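Local coordinates for carboxypeptidase 1 (Deinococcus radiodurans str. R1, PDB 5GIV) that cleaves amino acids one at a time from the C-terminus of peptides as a zinc-dependent M32 metallocarboxypeptidase, probably with broad specificity, at the interface of chains A and B. Sequence-based numbering; all coordinates share one arbitrary frame. Chains: chain A/B, Carboxypeptidase 1.

Contact 1: the interface of chains A and B. Residues chain A 26, 29, 245, 247; chain B 26, 29-30, 33, 46.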
loop_
_atom_site.group_PDB
_atom_site.type_symbol
_atom_site.label_atom_id
_atom_site.label_comp_id
_atom_site.label_asym_id
_atom_site.label_seq_id
_atom_site.Cartn_x
_atom_site.Cartn_y
_atom_site.Cartn_z
ATOM N N ILE A 26 0.695 9.847 -4.055
ATOM C CA ILE A 26 1.787 9.081 -3.460
ATOM C C ILE A 26 1.897 9.362 -1.968
ATOM O O ILE A 26 2.055 8.436 -1.160
ATOM C CB ILE A 26 3.111 9.368 -4.187
ATOM C CG1 ILE A 26 3.017 8.952 -5.655
ATOM C CG2 ILE A 26 4.250 8.647 -3.495
ATOM C CD1 ILE A 26 4.238 9.310 -6.455
ATOM N N LEU A 29 -0.700 7.372 -0.414
ATOM C CA LEU A 29 -0.358 5.956 -0.339
ATOM C C LEU A 29 0.560 5.680 0.840
ATOM O O LEU A 29 0.401 4.676 1.536
ATOM C CB LEU A 29 0.300 5.495 -1.642
ATOM C CG LEU A 29 0.843 4.062 -1.626
ATOM C CD1 LEU A 29 -0.270 3.071 -1.320
ATOM C CD2 LEU A 29 1.521 3.734 -2.953
ATOM N N ASP A 245 -8.814 5.979 -7.395
ATOM C CA ASP A 245 -8.382 5.179 -6.250
ATOM C C ASP A 245 -8.808 5.930 -4.983
ATOM O O ASP A 245 -8.046 6.730 -4.433
ATOM C CB ASP A 245 -6.877 4.958 -6.294
ATOM C CG ASP A 245 -6.419 3.804 -5.426
ATOM O OD1 ASP A 245 -7.239 3.209 -4.707
ATOM O OD2 ASP A 245 -5.219 3.490 -5.472
ATOM N N ARG A 247 -10.010 5.134 -1.337
ATOM C CA ARG A 247 -10.052 4.016 -0.406
ATOM C C ARG A 247 -10.676 4.418 0.925
ATOM O O ARG A 247 -10.550 5.558 1.380
ATOM C CB ARG A 247 -8.649 3.459 -0.188
ATOM C CG ARG A 247 -7.945 3.164 -1.503
ATOM C CD ARG A 247 -6.747 2.245 -1.324
ATOM N NE ARG A 247 -6.062 2.027 -2.595
ATOM C CZ ARG A 247 -4.911 1.374 -2.735
ATOM N NH1 ARG A 247 -4.291 0.854 -1.682
ATOM N NH2 ARG A 247 -4.380 1.239 -3.938
ATOM N N ILE B 26 10.063 4.040 -1.443
ATOM C CA ILE B 26 8.783 4.568 -1.889
ATOM C C ILE B 26 8.391 3.935 -3.223
ATOM O O ILE B 26 7.241 3.527 -3.414
ATOM C CB ILE B 26 8.859 6.108 -1.959
ATOM C CG1 ILE B 26 9.174 6.664 -0.564
ATOM C CG2 ILE B 26 7.571 6.692 -2.484
ATOM C CD1 ILE B 26 9.425 8.142 -0.507
ATOM N N LEU B 29 7.070 0.595 -2.590
ATOM C CA LEU B 29 5.701 0.636 -2.084
ATOM C C LEU B 29 4.697 0.795 -3.225
ATOM O O LEU B 29 3.654 0.127 -3.244
ATOM C CB LEU B 29 5.547 1.770 -1.066
ATOM C CG LEU B 29 4.134 2.025 -0.538
ATOM C CD1 LEU B 29 3.590 0.796 0.149
ATOM C CD2 LEU B 29 4.113 3.216 0.411
ATOM N N LEU B 30 5.004 1.661 -4.196
ATOM C CA LEU B 30 4.111 1.834 -5.339
ATOM C C LEU B 30 3.922 0.525 -6.088
ATOM O O LEU B 30 2.805 0.196 -6.508
ATOM C CB LEU B 30 4.652 2.920 -6.266
ATOM C CG LEU B 30 4.423 4.351 -5.783
ATOM C CD1 LEU B 30 5.312 5.352 -6.507
ATOM C CD2 LEU B 30 2.965 4.729 -5.975
ATOM N N ASP B 33 2.001 -2.149 -3.680
ATOM C CA ASP B 33 0.571 -1.885 -3.655
ATOM C C ASP B 33 -0.062 -2.193 -5.004
ATOM O O ASP B 33 -1.195 -2.691 -5.062
ATOM C CB ASP B 33 0.318 -0.429 -3.253
ATOM C CG ASP B 33 -1.147 -0.067 -3.269
ATOM O OD1 ASP B 33 -1.862 -0.447 -2.318
ATOM O OD2 ASP B 33 -1.576 0.597 -4.233
ATOM N N ARG B 46 -1.358 4.924 -11.506
ATOM C CA ARG B 46 -0.261 4.376 -10.720
ATOM C C ARG B 46 1.023 4.323 -11.538
ATOM O O ARG B 46 2.102 4.683 -11.041
ATOM C CB ARG B 46 -0.637 2.996 -10.186
ATOM C CG ARG B 46 0.515 2.268 -9.512
ATOM C CD ARG B 46 1.127 3.085 -8.373
ATOM N NE ARG B 46 0.130 3.545 -7.408
ATOM C CZ ARG B 46 -0.312 2.812 -6.394
ATOM N NH1 ARG B 46 0.156 1.590 -6.206
ATOM N NH2 ARG B 46 -1.219 3.303 -5.565
HETATM O O HOH W 1 -3.301 5.079 -6.520
#
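Helix 8-36 of chain A, through A:Ile26 and A:Leu29, packs against helix 8-36 of chain B and against B:Arg46 of helix 43-61, while strand 245-250 of chain A brings A:Arg247 to B:Asp33. The apolar half is built round A:Leu29. Its CG is anti to the backbone N (chi1 174°), and the two methyls part. A:Leu29 CD2 meets B:Leu30 CD2 at 3.5 Å and also lies over one face of the B:Arg46 guanidinium, toward its rim. CD1 lies against the carboxylate carbon of B:Asp33. The two Leu29 side chains reach toward each other tip to tip, with A:Leu29 CG 3.9 Å from B:Leu29 CD2. The two Ile26 side chains cross at about a right angle through their CG2 methyls.

The polar half is a charged network. A:Arg247, extended from CG to NE, meets B:Asp33 end-on, and the two planes are nearly coplanar. A:Arg247 NH1 gives a nearly straight bond to B:Asp33 OD1 (2.8 Å, 170° at H). A:Arg247 NH2 bonds at 2.9 Å to the syn lone pair of B:Asp33 OD2. The same guanidinium holds A:Asp245 side-on, with A:Arg247 NE 2.7 Å from A:Asp245 OD1 and NH2 also bonding to OD2. From within chain B, B:Arg46 turns both NH1 and NH2 to B:Asp33 OD2, B:Arg46 NH1 lying 2.8 Å from B:Asp33 OD2 at its anti lone pair. That oxygen thus accepts three bonds from two arginines. With A:Arg247 also bonded to B:Asp33 OD1, this should hold the carboxylate against rotation. Water 1 bridges A:Asp245 OD2 (2.7 Å) and B:Arg46 NH2. The alternating acids and arginines probably offset the repulsion between like charges.

The two-fold axis repeats these contacts with the chains exchanged. The patch joins a leucine and isoleucine core to a salt-bridge network and would help hold the two subunits together, if this pair is the biological dimer.

Contact 2: the interface of chains A and B. Residues chain A 225-228, 244-245, 247; chain B 37-39, 42.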
loop_
_atom_site.group_PDB
_atom_site.type_symbol
_atom_site.label_atom_id
_atom_site.label_comp_id
_atom_site.label_asym_id
_atom_site.label_seq_id
_atom_site.Cartn_x
_atom_site.Cartn_y
_atom_site.Cartn_z
ATOM N N PHE A 225 -16.027 -0.288 -6.577
ATOM C CA PHE A 225 -14.845 -1.022 -6.145
ATOM C C PHE A 225 -13.805 -1.161 -7.246
ATOM O O PHE A 225 -12.665 -1.546 -6.958
ATOM C CB PHE A 225 -15.242 -2.404 -5.632
ATOM C CG PHE A 225 -15.814 -2.387 -4.242
ATOM C CD1 PHE A 225 -14.978 -2.419 -3.130
ATOM C CD2 PHE A 225 -17.185 -2.342 -4.042
ATOM C CE1 PHE A 225 -15.503 -2.405 -1.847
ATOM C CE2 PHE A 225 -17.716 -2.330 -2.763
ATOM C CZ PHE A 225 -16.873 -2.356 -1.664
ATOM N N ARG A 226 -14.134 -0.808 -8.483
ATOM C CA ARG A 226 -13.075 -0.737 -9.475
ATOM C C ARG A 226 -12.231 0.524 -9.305
ATOM O O ARG A 226 -11.187 0.654 -9.954
ATOM C CB ARG A 226 -13.686 -0.869 -10.876
ATOM C CG ARG A 226 -14.408 -2.231 -11.016
ATOM C CD ARG A 226 -14.954 -2.529 -12.416
ATOM N NE ARG A 226 -13.944 -3.128 -13.286
ATOM C CZ ARG A 226 -13.155 -2.422 -14.079
ATOM N NH1 ARG A 226 -12.270 -3.037 -14.849
ATOM N NH2 ARG A 226 -13.227 -1.099 -14.060
ATOM N N ARG A 227 -12.662 1.448 -8.444
ATOM C CA ARG A 227 -11.937 2.679 -8.160
ATOM C C ARG A 227 -11.765 2.879 -6.659
ATOM O O ARG A 227 -11.748 4.009 -6.173
ATOM C CB ARG A 227 -12.598 3.897 -8.812
ATOM C CG ARG A 227 -12.820 3.697 -10.300
ATOM C CD ARG A 227 -13.332 4.930 -11.029
ATOM N NE ARG A 227 -14.587 5.467 -10.519
ATOM C CZ ARG A 227 -14.749 6.734 -10.150
ATOM N NH1 ARG A 227 -13.730 7.590 -10.234
ATOM N NH2 ARG A 227 -15.931 7.141 -9.711
ATOM N N GLY A 228 -11.633 1.792 -5.916
ATOM C CA GLY A 228 -11.452 1.894 -4.485
ATOM C C GLY A 228 -11.457 0.527 -3.844
ATOM O O GLY A 228 -11.531 -0.509 -4.515
ATOM N N HIS A 244 -8.545 7.517 -9.662
ATOM C CA HIS A 244 -9.474 6.393 -9.700
ATOM C C HIS A 244 -9.203 5.432 -8.552
ATOM O O HIS A 244 -9.397 4.219 -8.674
ATOM C CB HIS A 244 -9.399 5.674 -11.042
ATOM C CG HIS A 244 -9.757 6.550 -12.201
ATOM N ND1 HIS A 244 -11.064 6.826 -12.545
ATOM C CD2 HIS A 244 -8.985 7.217 -13.090
ATOM C CE1 HIS A 244 -11.081 7.630 -13.593
ATOM N NE2 HIS A 244 -9.835 7.882 -13.944
ATOM N N ASP A 245 -8.814 5.979 -7.395
ATOM C CA ASP A 245 -8.382 5.179 -6.250
ATOM C C ASP A 245 -8.808 5.930 -4.983
ATOM O O ASP A 245 -8.046 6.730 -4.433
ATOM C CB ASP A 245 -6.877 4.958 -6.294
ATOM C CG ASP A 245 -6.419 3.804 -5.426
ATOM O OD1 ASP A 245 -7.239 3.209 -4.707
ATOM O OD2 ASP A 245 -5.219 3.490 -5.472
ATOM N N ARG A 247 -10.010 5.134 -1.337
ATOM C CA ARG A 247 -10.052 4.016 -0.406
ATOM C C ARG A 247 -10.676 4.418 0.925
ATOM O O ARG A 247 -10.550 5.558 1.380
ATOM C CB ARG A 247 -8.649 3.459 -0.188
ATOM C CG ARG A 247 -7.945 3.164 -1.503
ATOM C CD ARG A 247 -6.747 2.245 -1.324
ATOM N NE ARG A 247 -6.062 2.027 -2.595
ATOM C CZ ARG A 247 -4.911 1.374 -2.735
ATOM N NH1 ARG A 247 -4.291 0.854 -1.682
ATOM N NH2 ARG A 247 -4.380 1.239 -3.938
ATOM N N PHE B 37 -3.127 -4.562 -3.846
ATOM C CA PHE B 37 -4.383 -3.919 -3.483
ATOM C C PHE B 37 -4.867 -2.845 -4.450
ATOM O O PHE B 37 -5.998 -2.373 -4.292
ATOM C CB PHE B 37 -4.267 -3.309 -2.075
ATOM C CG PHE B 37 -3.929 -4.314 -1.013
ATOM C CD1 PHE B 37 -4.833 -5.313 -0.676
ATOM C CD2 PHE B 37 -2.714 -4.258 -0.337
ATOM C CE1 PHE B 37 -4.528 -6.244 0.306
ATOM C CE2 PHE B 37 -2.406 -5.184 0.644
ATOM C CZ PHE B 37 -3.316 -6.178 0.964
ATOM N N LEU B 38 -4.077 -2.465 -5.446
ATOM C CA LEU B 38 -4.497 -1.430 -6.388
ATOM C C LEU B 38 -5.814 -1.819 -7.054
ATOM O O LEU B 38 -5.931 -2.939 -7.572
ATOM C CB LEU B 38 -3.421 -1.206 -7.451
ATOM C CG LEU B 38 -3.616 -0.066 -8.459
ATOM C CD1 LEU B 38 -3.559 1.284 -7.770
ATOM C CD2 LEU B 38 -2.564 -0.160 -9.548
ATOM N N PRO B 39 -6.835 -0.965 -7.014
ATOM C CA PRO B 39 -8.097 -1.281 -7.702
ATOM C C PRO B 39 -7.921 -1.325 -9.217
ATOM O O PRO B 39 -7.067 -0.649 -9.794
ATOM C CB PRO B 39 -9.031 -0.136 -7.281
ATOM C CG PRO B 39 -8.433 0.406 -6.003
ATOM C CD PRO B 39 -6.941 0.244 -6.175
ATOM N N ALA B 42 -7.380 1.750 -11.595
ATOM C CA ALA B 42 -6.381 2.730 -11.200
ATOM C C ALA B 42 -5.008 2.454 -11.804
ATOM O O ALA B 42 -4.026 3.080 -11.394
ATOM C CB ALA B 42 -6.281 2.793 -9.674
#
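B:Pro39 rests against A:Asp245, A:Arg247 and A:Gly228 through its ring carbons CB, CG and CD. CG and CD both approach the carboxylate of A:Asp245, with B:Pro39 CG 3.3 Å from A:Asp245 OD1, and the two side chains cross at about a right angle. B:Pro39 CD also lies 3.5 Å from A:Arg247 NH2. B:Pro39 CG also packs on A:Gly228 CA at 3.7 Å, and B:Pro39 CB lies 3.5 Å from A:Arg226 O. No hydrogen bond crosses this patch. The contact is one of shape, with a proline ring set against polar groups and backbone.

The neighbours of the proline extend the fit. B:Leu38 CD1 comes 3.6 Å from A:Asp245 OD2 and sits at the edge of the A:Arg247 guanidinium, in its plane. Its CG is anti to the backbone N (chi1 -174°), and CD1 is the branch that meets the acid. B:Phe37 O lies over one face of that guanidinium, toward the rim. B:Ala42, in the 3-10 helix 40-42, points its methyl at A:His244, with B:Ala42 CB 3.6 Å from A:His244 O, and also meets A:Asp245 CB.

Further out, the pairing of A:Arg247 with A:Asp245 keeps the acid and the guanidinium in place beneath the proline. The 3-10 helix 225-227 leads into A:Gly228 and presents the A:Arg226 carbonyl. A:Arg227 CD lies at the edge of the A:His244 ring, in plane.

The site docks the segment after helix 8-36 of chain B onto the start of strand 245-250 of chain A. It would extend the subunit interface by close packing, without direct polar bonds.

Contact 1 and contact 2 are neighbouring parts of one two-fold interface, their C-alpha centres about 10 Å apart. They share A:Asp245 and A:Arg247 of strand 245-250. This pair uses its polar ends in contact 1 and gives van der Waals support to the proline in contact 2. On chain B, contact 1 draws on helices 8-36 and 43-61, and contact 2 on the segment that joins them. The centre of contact 2 is about 13 Å from A:Glu267, the catalytic glutamate of the HEXXH zinc motif, and that of contact 1 about 20 Å from B:Glu267. Pairing might therefore steady the active-site surroundings, though the structure alone does not show this.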